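Local structure of putative O-GlcNAcase nagJ (Clostridium perfringens, 6PV5) at residues 406-409 and 414-417; 481-486 and 552-557. The protein probably removes terminal N-acetylhexosamine residues from glycans as a family 84 glycoside hydrolase, of which this chain is the N-terminal, catalytic-domain-bearing piece. All coordinates share one frame; numbering follows the deposited sequence. Where two conformers were deposited one is given.

How the interactions relate
Interactions 1 and 2 follow one another along the chain, the first closing before the second opens, and their centres lie about 13 Å apart. Interaction 1 belongs to the loop joining the last two strands of the catalytic barrel, 399-403 and 431-436. Interaction 2 brings helix 480-487, which follows the barrel in sequence, against helix 548-579 of the C-terminal helical region. Segment 414-417 connects the two: Met415 CG packs 3.6 Å from Leu554 CD2, while Leu417 CD1 meets Phe486 CE2 at 3.6 Å. The barrel loop therefore packs on both helices where the catalytic and helical post-catalytic regions meet, away from the predicted proton donor.

Interaction 1: residues 406-409 and 414-417; sequences PVND and KMAL. With EDO (1,2-ethanediol), chain B.
A buried contact within one loop, between strands 399-403 and 431-436 of the catalytic barrel, brings Asn408 to the backbone of Lys414 and Pro406 to Ala416. The polar half is one short, nearly straight hydrogen bond: Asn408 ND2 donates to Lys414 O at 2.7 Å, with an N-H...O angle of 169°. The acceptor lies almost in the amide plane of Asn408, whereas ND2 stands about 45° out of the carbonyl plane, off the lone pairs. A chi1 of 71° sets Asn408 CG between its own N and carbonyl carbon and turns the amide to the facing segment.

Neither segment forms regular structure; they lie in the loop that links the seventh and eighth strands of a closed, parallel, TIM-type (beta/alpha)8 barrel. Beside this hydrogen bond, Ala416 CB packs against Pro406 CB at 3.7 Å and lies 3.4 Å from Pro406 O; the peptide bond preceding this proline is cis. The Lys414 ammonium group leads away from the contact to a salt bridge with Asp499. At the far end, Asp409 OD1 accepts from both hydroxyls of an ethanediol, O1 at 2.6 Å and O2 at 3.2 Å, while its OD2 takes the backbone N-H of Tyr196.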
loop_
_atom_site.group_PDB
_atom_site.type_symbol
_atom_site.label_atom_id
_atom_site.label_comp_id
_atom_site.label_asym_id
_atom_site.label_seq_id
_atom_site.Cartn_x
_atom_site.Cartn_y
_atom_site.Cartn_z
ATOM N N PRO A 406 -1.523 5.639 3.199
ATOM C CA PRO A 406 -1.086 7.018 3.465
ATOM C C PRO A 406 -1.980 8.212 3.144
ATOM O O PRO A 406 -1.544 9.360 3.294
ATOM C CB PRO A 406 0.189 7.123 2.603
ATOM C CG PRO A 406 -0.096 6.236 1.408
ATOM C CD PRO A 406 -0.850 5.063 2.029
ATOM N N VAL A 407 -3.247 7.963 2.775
ATOM C CA VAL A 407 -4.123 9.049 2.370
ATOM C C VAL A 407 -3.951 10.252 3.297
ATOM O O VAL A 407 -4.103 10.133 4.515
ATOM C CB VAL A 407 -5.604 8.626 2.296
ATOM C CG1 VAL A 407 -6.120 8.100 3.631
ATOM C CG2 VAL A 407 -6.488 9.772 1.819
ATOM N N ASN A 408 -3.785 11.446 2.701
ATOM C CA ASN A 408 -3.604 12.637 3.515
ATOM C C ASN A 408 -4.611 13.724 3.117
ATOM O O ASN A 408 -4.389 14.906 3.396
ATOM C CB ASN A 408 -2.155 13.140 3.453
ATOM C CG ASN A 408 -1.829 13.742 2.098
ATOM O OD1 ASN A 408 -2.481 13.409 1.116
ATOM N ND2 ASN A 408 -0.797 14.575 2.016
ATOM N N ASP A 409 -5.749 13.333 2.521
ATOM C CA ASP A 409 -6.674 14.332 1.992
ATOM C C ASP A 409 -7.225 15.238 3.098
ATOM O O ASP A 409 -7.630 16.362 2.845
ATOM C CB ASP A 409 -7.762 13.712 1.112
ATOM C CG ASP A 409 -8.619 12.617 1.754
ATOM O OD1 ASP A 409 -8.506 12.365 3.013
ATOM O OD2 ASP A 409 -9.425 12.017 0.985
ATOM N N LYS A 414 0.785 17.762 4.778
ATOM C CA LYS A 414 1.769 16.811 5.288
ATOM C C LYS A 414 1.753 15.532 4.450
ATOM O O LYS A 414 0.691 14.938 4.293
ATOM C CB LYS A 414 1.468 16.476 6.753
ATOM C CG LYS A 414 2.542 15.611 7.382
ATOM C CD LYS A 414 2.550 15.559 8.897
ATOM C CE LYS A 414 3.812 14.853 9.382
ATOM N NZ LYS A 414 3.827 14.723 10.865
ATOM N N MET A 415 2.927 15.082 3.972
ATOM C CA MET A 415 3.047 13.815 3.267
ATOM C C MET A 415 3.187 12.671 4.278
ATOM O O MET A 415 3.962 12.768 5.222
ATOM C CB MET A 415 4.271 13.770 2.342
ATOM C CG MET A 415 4.319 14.850 1.265
ATOM S SD MET A 415 2.897 14.739 0.139
ATOM C CE MET A 415 3.544 15.459 -1.369
ATOM N N ALA A 416 2.471 11.561 4.035
ATOM C CA ALA A 416 2.650 10.348 4.826
ATOM C C ALA A 416 3.643 9.465 4.086
ATOM O O ALA A 416 3.346 8.987 2.991
ATOM C CB ALA A 416 1.319 9.657 5.018
ATOM N N LEU A 417 4.828 9.285 4.679
ATOM C CA LEU A 417 5.910 8.564 4.030
ATOM C C LEU A 417 6.351 7.394 4.906
ATOM O O LEU A 417 7.445 6.874 4.710
ATOM C CB LEU A 417 7.091 9.525 3.784
ATOM C CG LEU A 417 6.798 10.718 2.858
ATOM C CD1 LEU A 417 8.006 11.664 2.809
ATOM C CD2 LEU A 417 6.469 10.218 1.451
HETATM C C1 EDO B . -10.765 10.633 5.593
HETATM O O1 EDO B . -10.403 11.706 4.739
HETATM C C2 EDO B . -10.562 9.350 4.921
HETATM O O2 EDO B . -9.558 9.519 3.941
#

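Interaction 2: residues 481-486 and 552-557. With EDO (1,2-ethanediol), chain C.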
loop_
_atom_site.group_PDB
_atom_site.type_symbol
_atom_site.label_atom_id
_atom_site.label_comp_id
_atom_site.label_asym_id
_atom_site.label_seq_id
_atom_site.Cartn_x
_atom_site.Cartn_y
_atom_site.Cartn_z
ATOM N N GLU A 481 19.461 6.407 2.193
ATOM C CA GLU A 481 19.804 6.897 3.525
ATOM C C GLU A 481 19.372 8.355 3.717
ATOM O O GLU A 481 18.918 8.723 4.800
ATOM C CB GLU A 481 21.302 6.762 3.854
ATOM C CG GLU A 481 21.810 5.323 3.907
ATOM C CD GLU A 481 21.213 4.384 4.953
ATOM O OE1 GLU A 481 20.701 4.865 6.003
ATOM O OE2 GLU A 481 21.252 3.158 4.718
ATOM N N GLU A 482 19.588 9.195 2.694
ATOM C CA GLU A 482 19.176 10.590 2.743
ATOM C C GLU A 482 17.650 10.647 2.837
ATOM O O GLU A 482 17.103 11.418 3.616
ATOM C CB GLU A 482 19.633 11.335 1.481
ATOM C CG GLU A 482 21.140 11.568 1.436
ATOM C CD GLU A 482 21.987 10.420 0.914
ATOM O OE1 GLU A 482 21.436 9.337 0.614
ATOM O OE2 GLU A 482 23.206 10.614 0.799
ATOM N N PHE A 483 16.970 9.796 2.066
ATOM C CA PHE A 483 15.514 9.800 2.048
ATOM C C PHE A 483 14.923 9.441 3.418
ATOM O O PHE A 483 13.975 10.077 3.878
ATOM C CB PHE A 483 14.971 8.877 0.951
ATOM C CG PHE A 483 13.550 9.232 0.605
ATOM C CD1 PHE A 483 12.497 8.745 1.366
ATOM C CD2 PHE A 483 13.275 10.115 -0.437
ATOM C CE1 PHE A 483 11.185 9.113 1.080
ATOM C CE2 PHE A 483 11.963 10.477 -0.722
ATOM C CZ PHE A 483 10.913 9.976 0.040
ATOM N N LYS A 484 15.460 8.398 4.062
ATOM C CA LYS A 484 14.931 7.957 5.343
ATOM C C LYS A 484 15.079 9.063 6.390
ATOM O O LYS A 484 14.153 9.288 7.166
ATOM C CB LYS A 484 15.601 6.658 5.809
ATOM C CG LYS A 484 15.013 6.113 7.111
ATOM C CD LYS A 484 15.653 4.840 7.584
ATOM C CE LYS A 484 15.061 4.337 8.891
ATOM N NZ LYS A 484 15.618 3.004 9.221
ATOM N N ILE A 485 16.231 9.754 6.391
ATOM C CA ILE A 485 16.444 10.898 7.270
ATOM C C ILE A 485 15.300 11.902 7.116
ATOM O O ILE A 485 14.807 12.434 8.111
ATOM C CB ILE A 485 17.836 11.537 7.059
ATOM C CG1 ILE A 485 18.964 10.596 7.514
ATOM C CG2 ILE A 485 17.903 12.884 7.764
ATOM C CD1 ILE A 485 20.357 10.966 6.997
ATOM N N PHE A 486 14.854 12.138 5.874
ATOM C CA PHE A 486 13.737 13.041 5.609
ATOM C C PHE A 486 12.412 12.394 6.032
ATOM O O PHE A 486 11.605 12.995 6.752
ATOM C CB PHE A 486 13.758 13.384 4.110
ATOM C CG PHE A 486 12.567 14.144 3.588
ATOM C CD1 PHE A 486 12.416 15.498 3.863
ATOM C CD2 PHE A 486 11.616 13.517 2.790
ATOM C CE1 PHE A 486 11.327 16.208 3.363
ATOM C CE2 PHE A 486 10.523 14.218 2.299
ATOM C CZ PHE A 486 10.382 15.569 2.579
ATOM N N ASN A 552 9.541 16.485 -7.241
ATOM C CA ASN A 552 8.665 17.632 -7.410
ATOM C C ASN A 552 7.548 17.655 -6.366
ATOM O O ASN A 552 7.174 18.721 -5.886
ATOM C CB ASN A 552 8.150 17.729 -8.855
ATOM C CG ASN A 552 9.178 18.339 -9.795
ATOM O OD1 ASN A 552 9.970 19.195 -9.396
ATOM N ND2 ASN A 552 9.177 17.909 -11.045
ATOM N N GLN A 553 6.987 16.483 -6.019
ATOM C CA GLN A 553 5.881 16.447 -5.069
ATOM C C GLN A 553 6.354 16.920 -3.690
ATOM O O GLN A 553 5.590 17.510 -2.930
ATOM C CB GLN A 553 5.279 15.039 -5.028
ATOM C CG GLN A 553 4.237 14.798 -6.116
ATOM C CD GLN A 553 3.986 13.326 -6.354
ATOM O OE1 GLN A 553 4.456 12.454 -5.621
ATOM N NE2 GLN A 553 3.257 13.022 -7.417
ATOM N N LEU A 554 7.632 16.674 -3.393
ATOM C CA LEU A 554 8.210 16.864 -2.070
ATOM C C LEU A 554 9.011 18.166 -1.960
ATOM O O LEU A 554 9.514 18.500 -0.886
ATOM C CB LEU A 554 9.146 15.672 -1.852
ATOM C CG LEU A 554 8.433 14.322 -1.734
ATOM C CD1 LEU A 554 9.429 13.199 -1.506
ATOM C CD2 LEU A 554 7.390 14.366 -0.621
ATOM N N ASP A 555 9.156 18.910 -3.056
ATOM C CA ASP A 555 10.168 19.969 -3.068
ATOM C C ASP A 555 9.960 21.012 -1.978
ATOM O O ASP A 555 10.941 21.397 -1.350
ATOM C CB ASP A 555 10.392 20.690 -4.400
ATOM C CG ASP A 555 11.656 21.558 -4.328
ATOM O OD1 ASP A 555 12.785 21.010 -4.426
ATOM O OD2 ASP A 555 11.510 22.754 -4.098
ATOM N N SER A 556 8.728 21.500 -1.777
ATOM C CA SER A 556 8.462 22.462 -0.708
ATOM C C SER A 556 8.783 21.887 0.676
ATOM O O SER A 556 9.278 22.612 1.556
ATOM C CB SER A 556 7.057 22.962 -0.741
ATOM O OG SER A 556 6.833 23.638 -1.952
ATOM N N HIS A 557 8.481 20.591 0.864
ATOM C CA HIS A 557 8.767 19.904 2.121
ATOM C C HIS A 557 10.270 19.875 2.385
ATOM O O HIS A 557 10.692 20.119 3.506
ATOM C CB HIS A 557 8.133 18.505 2.128
ATOM C CG HIS A 557 6.639 18.602 2.098
ATOM N ND1 HIS A 557 5.935 18.829 0.927
ATOM C CD2 HIS A 557 5.722 18.575 3.082
ATOM C CE1 HIS A 557 4.647 18.928 1.189
ATOM N NE2 HIS A 557 4.485 18.742 2.510
HETATM C C1 EDO C . 16.474 2.858 3.971
HETATM O O1 EDO C . 16.703 1.820 3.025
HETATM C C2 EDO C . 17.470 2.931 5.074
HETATM O O2 EDO C . 18.780 2.519 4.705
#
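The axes of helix segments 481-486 and 552-557 approach no closer than 13.2 Å and make an angle of 55°, a separation that leaves long side chains to bridge the gap; even the nearest CA pair, Phe486 and His557, is 9.2 Å apart. Two phenylalanines, one turn apart on the first helix, reach across to Leu554 and His557. Leu554 CD1 is the shared point: it lies 3.8 Å from Phe483 CE2 and 4.1 Å from Phe486 CE2, meeting both rings obliquely. The Phe483 and Leu554 side chains cross at about a right angle. Phe486 also reaches the next turn of the second helix, where its CZ meets His557 CB at 3.7 Å. This methylene sits at the ring edge, near the ring plane, as does His557 O, 4.0 Å from Phe486 CE1. With CG anti to the backbone N (chi1 171°), Phe486 carries its ring toward helix 548-579.

The pair joins helix 480-487, which follows the barrel strands, to the post-catalytic helical region; the side-chain contacts across the helices are apolar, and no hydrogen bond links the segments. Helix 552-557 is kinked: the N atoms of Ser556 and His557 lack bonds to the preceding turn, and the bond from Asp555 N to Asn552 O is weak at 3.5 Å. Outside the two segments, Phe486 makes an edge-to-face pair with Phe561, and Phe483 also packs on Ile472 and Ala476 of helix 464-476. The His557 imidazole leads away from the phenylalanines, its NE2 hydrogen-bonding to Asp413 O in the barrel loop. An ethanediol, probably from the crystallisation liquor, donates from O2 to Glu481 OE2 at 2.6 Å and is also hydrogen-bonded to Asp469 O of helix 464-476.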